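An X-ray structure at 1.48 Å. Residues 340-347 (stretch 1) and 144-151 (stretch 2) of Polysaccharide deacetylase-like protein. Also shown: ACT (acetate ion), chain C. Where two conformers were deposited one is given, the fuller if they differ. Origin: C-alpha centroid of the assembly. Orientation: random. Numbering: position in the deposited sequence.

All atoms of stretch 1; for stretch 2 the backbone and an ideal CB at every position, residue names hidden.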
# COMPACT_ATOMS: atom_id res chain seq x y z
N LYS A 340 9.55 -8.43 -4.46
CA LYS A 340 8.93 -9.46 -5.29
C LYS A 340 7.42 -9.28 -5.30
O LYS A 340 6.66 -10.26 -5.26
CB LYS A 340 9.27 -10.85 -4.76
CG LYS A 340 10.74 -11.20 -4.87
CD LYS A 340 10.99 -12.67 -4.58
CE LYS A 340 11.02 -12.94 -3.10
NZ LYS A 340 11.76 -14.22 -2.82
N MET A 341 6.98 -8.03 -5.35
CA MET A 341 5.58 -7.69 -5.13
C MET A 341 4.70 -7.96 -6.36
O MET A 341 4.96 -7.45 -7.44
CB MET A 341 5.48 -6.21 -4.71
CG MET A 341 4.14 -5.76 -4.18
SD MET A 341 4.28 -4.14 -3.36
CE MET A 341 5.24 -4.56 -1.91
N LYS A 342 3.65 -8.76 -6.15
CA LYS A 342 2.70 -9.07 -7.21
C LYS A 342 1.90 -7.83 -7.62
O LYS A 342 1.75 -6.89 -6.83
CB LYS A 342 1.69 -10.12 -6.74
CG LYS A 342 2.25 -11.50 -6.46
CD LYS A 342 1.17 -12.32 -5.76
CE LYS A 342 1.61 -13.73 -5.47
NZ LYS A 342 0.55 -14.46 -4.71
N ARG A 343 1.36 -7.86 -8.83
CA ARG A 343 0.51 -6.79 -9.32
C ARG A 343 -0.73 -7.31 -10.03
O ARG A 343 -0.77 -8.43 -10.54
CB ARG A 343 1.28 -5.83 -10.23
CG ARG A 343 2.35 -5.02 -9.48
CD ARG A 343 2.79 -3.83 -10.29
NE ARG A 343 3.74 -4.20 -11.35
CZ ARG A 343 4.19 -3.35 -12.26
NH1 ARG A 343 3.75 -2.09 -12.25
NH2 ARG A 343 5.08 -3.75 -13.17
N VAL A 344 -1.76 -6.46 -10.05
CA VAL A 344 -2.99 -6.76 -10.77
C VAL A 344 -2.96 -6.04 -12.13
O VAL A 344 -2.95 -4.81 -12.19
CB VAL A 344 -4.22 -6.30 -9.95
CG1 VAL A 344 -5.51 -6.56 -10.73
CG2 VAL A 344 -4.25 -7.00 -8.59
N ARG A 345 -2.93 -6.81 -13.21
CA ARG A 345 -2.86 -6.25 -14.55
C ARG A 345 -4.23 -5.76 -15.02
O ARG A 345 -5.21 -6.50 -14.94
CB ARG A 345 -2.35 -7.32 -15.52
CG ARG A 345 -2.32 -6.88 -16.97
CD ARG A 345 -1.79 -7.99 -17.88
NE ARG A 345 -0.38 -8.30 -17.66
CZ ARG A 345 0.63 -7.62 -18.21
NH1 ARG A 345 0.38 -6.58 -19.00
NH2 ARG A 345 1.88 -7.98 -17.97
N ILE A 346 -4.30 -4.51 -15.46
CA ILE A 346 -5.51 -4.01 -16.11
C ILE A 346 -5.34 -4.08 -17.63
O ILE A 346 -4.29 -3.70 -18.16
CB ILE A 346 -5.87 -2.58 -15.66
CG1 ILE A 346 -5.98 -2.51 -14.13
CG2 ILE A 346 -7.17 -2.14 -16.33
CD1 ILE A 346 -6.86 -3.59 -13.51
N HIS A 347 -6.36 -4.58 -18.32
CA HIS A 347 -6.30 -4.81 -19.76
C HIS A 347 -7.14 -3.79 -20.52
O HIS A 347 -8.06 -3.18 -19.97
CB HIS A 347 -6.88 -6.18 -20.09
CG HIS A 347 -6.14 -7.32 -19.46
ND1 HIS A 347 -5.09 -7.96 -20.08
CD2 HIS A 347 -6.32 -7.95 -18.27
CE1 HIS A 347 -4.65 -8.93 -19.30
NE2 HIS A 347 -5.37 -8.94 -18.20
N UNK A 144 -3.17 -5.80 -0.21
CA UNK A 144 -2.93 -4.55 -0.90
C UNK A 144 -2.82 -4.83 -2.40
O UNK A 144 -1.80 -5.32 -2.86
CB UNK A 144 -1.67 -3.87 -0.37
N UNK A 145 -3.89 -4.54 -3.15
CA UNK A 145 -3.77 -4.67 -4.61
C UNK A 145 -2.89 -3.56 -5.16
O UNK A 145 -3.01 -2.39 -4.78
CB UNK A 145 -5.15 -4.63 -5.28
N UNK A 146 -2.00 -3.95 -6.06
CA UNK A 146 -1.10 -3.02 -6.72
C UNK A 146 -1.43 -3.08 -8.21
O UNK A 146 -1.06 -4.03 -8.90
CB UNK A 146 0.37 -3.36 -6.45
N UNK A 147 -2.17 -2.09 -8.69
CA UNK A 147 -2.63 -2.06 -10.08
C UNK A 147 -1.51 -1.71 -11.04
O UNK A 147 -0.68 -0.85 -10.75
CB UNK A 147 -3.77 -1.06 -10.24
N UNK A 148 -1.50 -2.36 -12.20
CA UNK A 148 -0.52 -2.08 -13.24
C UNK A 148 -1.20 -1.60 -14.52
O UNK A 148 -1.92 -2.36 -15.18
CB UNK A 148 0.32 -3.32 -13.52
N UNK A 149 -0.97 -0.33 -14.84
CA UNK A 149 -1.37 0.27 -16.11
C UNK A 149 -0.16 0.53 -16.98
O UNK A 149 0.97 0.57 -16.49
CB UNK A 149 -2.14 1.57 -15.88
N UNK A 150 -0.39 0.69 -18.28
CA UNK A 150 0.64 1.12 -19.21
C UNK A 150 0.21 2.40 -19.92
O UNK A 150 0.40 3.49 -19.39
CB UNK A 150 0.94 0.02 -20.23
N UNK A 151 -0.37 2.28 -21.11
CA UNK A 151 -0.83 3.45 -21.86
C UNK A 151 -2.24 3.83 -21.41
O UNK A 151 -3.09 2.96 -21.21
CB UNK A 151 -0.80 3.18 -23.37
C ACT C . 6.66 -3.97 -17.78
O ACT C . 6.06 -2.87 -17.84
OXT ACT C . 7.36 -4.32 -18.78
CH3 ACT C . 6.57 -4.84 -16.58

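Position 144 has nothing of stretch 1 within 5.5 Å of its ideal CB. The deposited residue is Val144, which makes no contact here.

Position 145 points sideways, with its ideal CB 4.2 Å from Val344 CG2. A small or medium apolar group would suit. Phi of -71° also permits proline. Pro145 is deposited, and its CB lies 4.4 Å from Val344 CG2.

Position 146 has an extended backbone, and its O accepts a hydrogen bond from Val344 N (2.8 Å). Its N and Lys342 O are bridged by a water. The ideal CB points sideways and lies 3.8 Å from Lys342 O, 4.0 Å from Arg343 CG and 5.0 Å from Met341 CG; apart from that carbonyl the neighbours are aliphatic. Valine, isoleucine or leucine would fit. It is Val146. Its CG1 packs 3.7 Å from Arg343 CG, and its CG2 lies 4.0 Å from Met341 SD.

Position 147 pairs with Val344 in a parallel bridge, and both side chains lie on the same face of the sheet. The ideal CB is 4.7 Å from Ile346 CG1. Val344 and Ile346 offer an apolar surface, which favours leucine, isoleucine or methionine. Leu147 is found. With chi1 m and chi2 t, its CD2 reaches Ile346 CD1 at 3.7 Å and Val344 CG1 at 4.2 Å.

Position 148 pairs with Arg345, with both side chains on the face opposite that of Val344. Its N donates to Val344 O (2.8 Å), and its O accepts from Ile346 N (3.2 Å). The ideal CB is 3.9 Å from Arg343 NH1, and the guanidinium of Arg345 lies further along. An acidic or amide side chain could answer these groups; a long, flexible apolar one could pack against them. Met148 does the latter. Its SD lies over one face of the Arg343 guanidinium, 3.4 Å from NH2. Its CE lies over a face of the Arg345 guanidinium, 3.4 Å from CZ.

Position 149 points sideways, and its ideal CB has no near neighbour in stretch 1. A medium or large side chain could come back to Ile346; leucine, methionine or an aromatic would do. Tyr149 is deposited. Ile346 CG1 sits over its ring face, 4.2 Å from the ring centroid, in a CH-pi contact.

Position 150 has open space at its CB, with the acetate beyond. A polar donor of some length would suit. In His150, NE2 donates to ACT O (2.9 Å), while ND1 lies 2.8 Å from the O of a water that is also within hydrogen-bonding reach of Met148 O and Ile346 O.

Position 151 is out of reach. It is Ala151.

Stretch 2 (144-151) VPVLMYHA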
# COMPACT_ATOMS: atom_id res chain seq x y z
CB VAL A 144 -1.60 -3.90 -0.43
CG1 VAL A 144 -1.38 -2.58 -1.13
CG2 VAL A 144 -1.61 -3.70 1.09
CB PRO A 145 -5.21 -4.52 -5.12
CG PRO A 145 -5.98 -3.88 -3.98
CD PRO A 145 -5.25 -4.19 -2.71
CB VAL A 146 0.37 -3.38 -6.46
CG1 VAL A 146 1.30 -2.37 -7.14
CG2 VAL A 146 0.64 -3.42 -4.95
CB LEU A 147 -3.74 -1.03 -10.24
CG LEU A 147 -5.04 -1.32 -9.48
CD1 LEU A 147 -5.92 -0.07 -9.42
CD2 LEU A 147 -5.78 -2.45 -10.18
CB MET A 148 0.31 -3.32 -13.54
CG MET A 148 1.30 -3.10 -14.69
SD MET A 148 2.32 -4.53 -15.04
CE MET A 148 1.05 -5.76 -15.34
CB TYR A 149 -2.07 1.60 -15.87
CG TYR A 149 -3.43 1.50 -15.22
CD1 TYR A 149 -4.58 1.30 -15.99
CD2 TYR A 149 -3.58 1.62 -13.85
CE1 TYR A 149 -5.82 1.22 -15.42
CE2 TYR A 149 -4.83 1.53 -13.25
CZ TYR A 149 -5.95 1.35 -14.04
OH TYR A 149 -7.18 1.27 -13.44
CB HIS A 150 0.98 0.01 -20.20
CG HIS A 150 1.83 -1.07 -19.60
ND1 HIS A 150 1.32 -2.03 -18.75
CD2 HIS A 150 3.16 -1.30 -19.67
CE1 HIS A 150 2.30 -2.83 -18.36
NE2 HIS A 150 3.42 -2.40 -18.90
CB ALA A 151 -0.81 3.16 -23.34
O HOH W 1 -0.91 -6.60 -6.08
O HOH W 2 -1.20 -2.90 -17.83
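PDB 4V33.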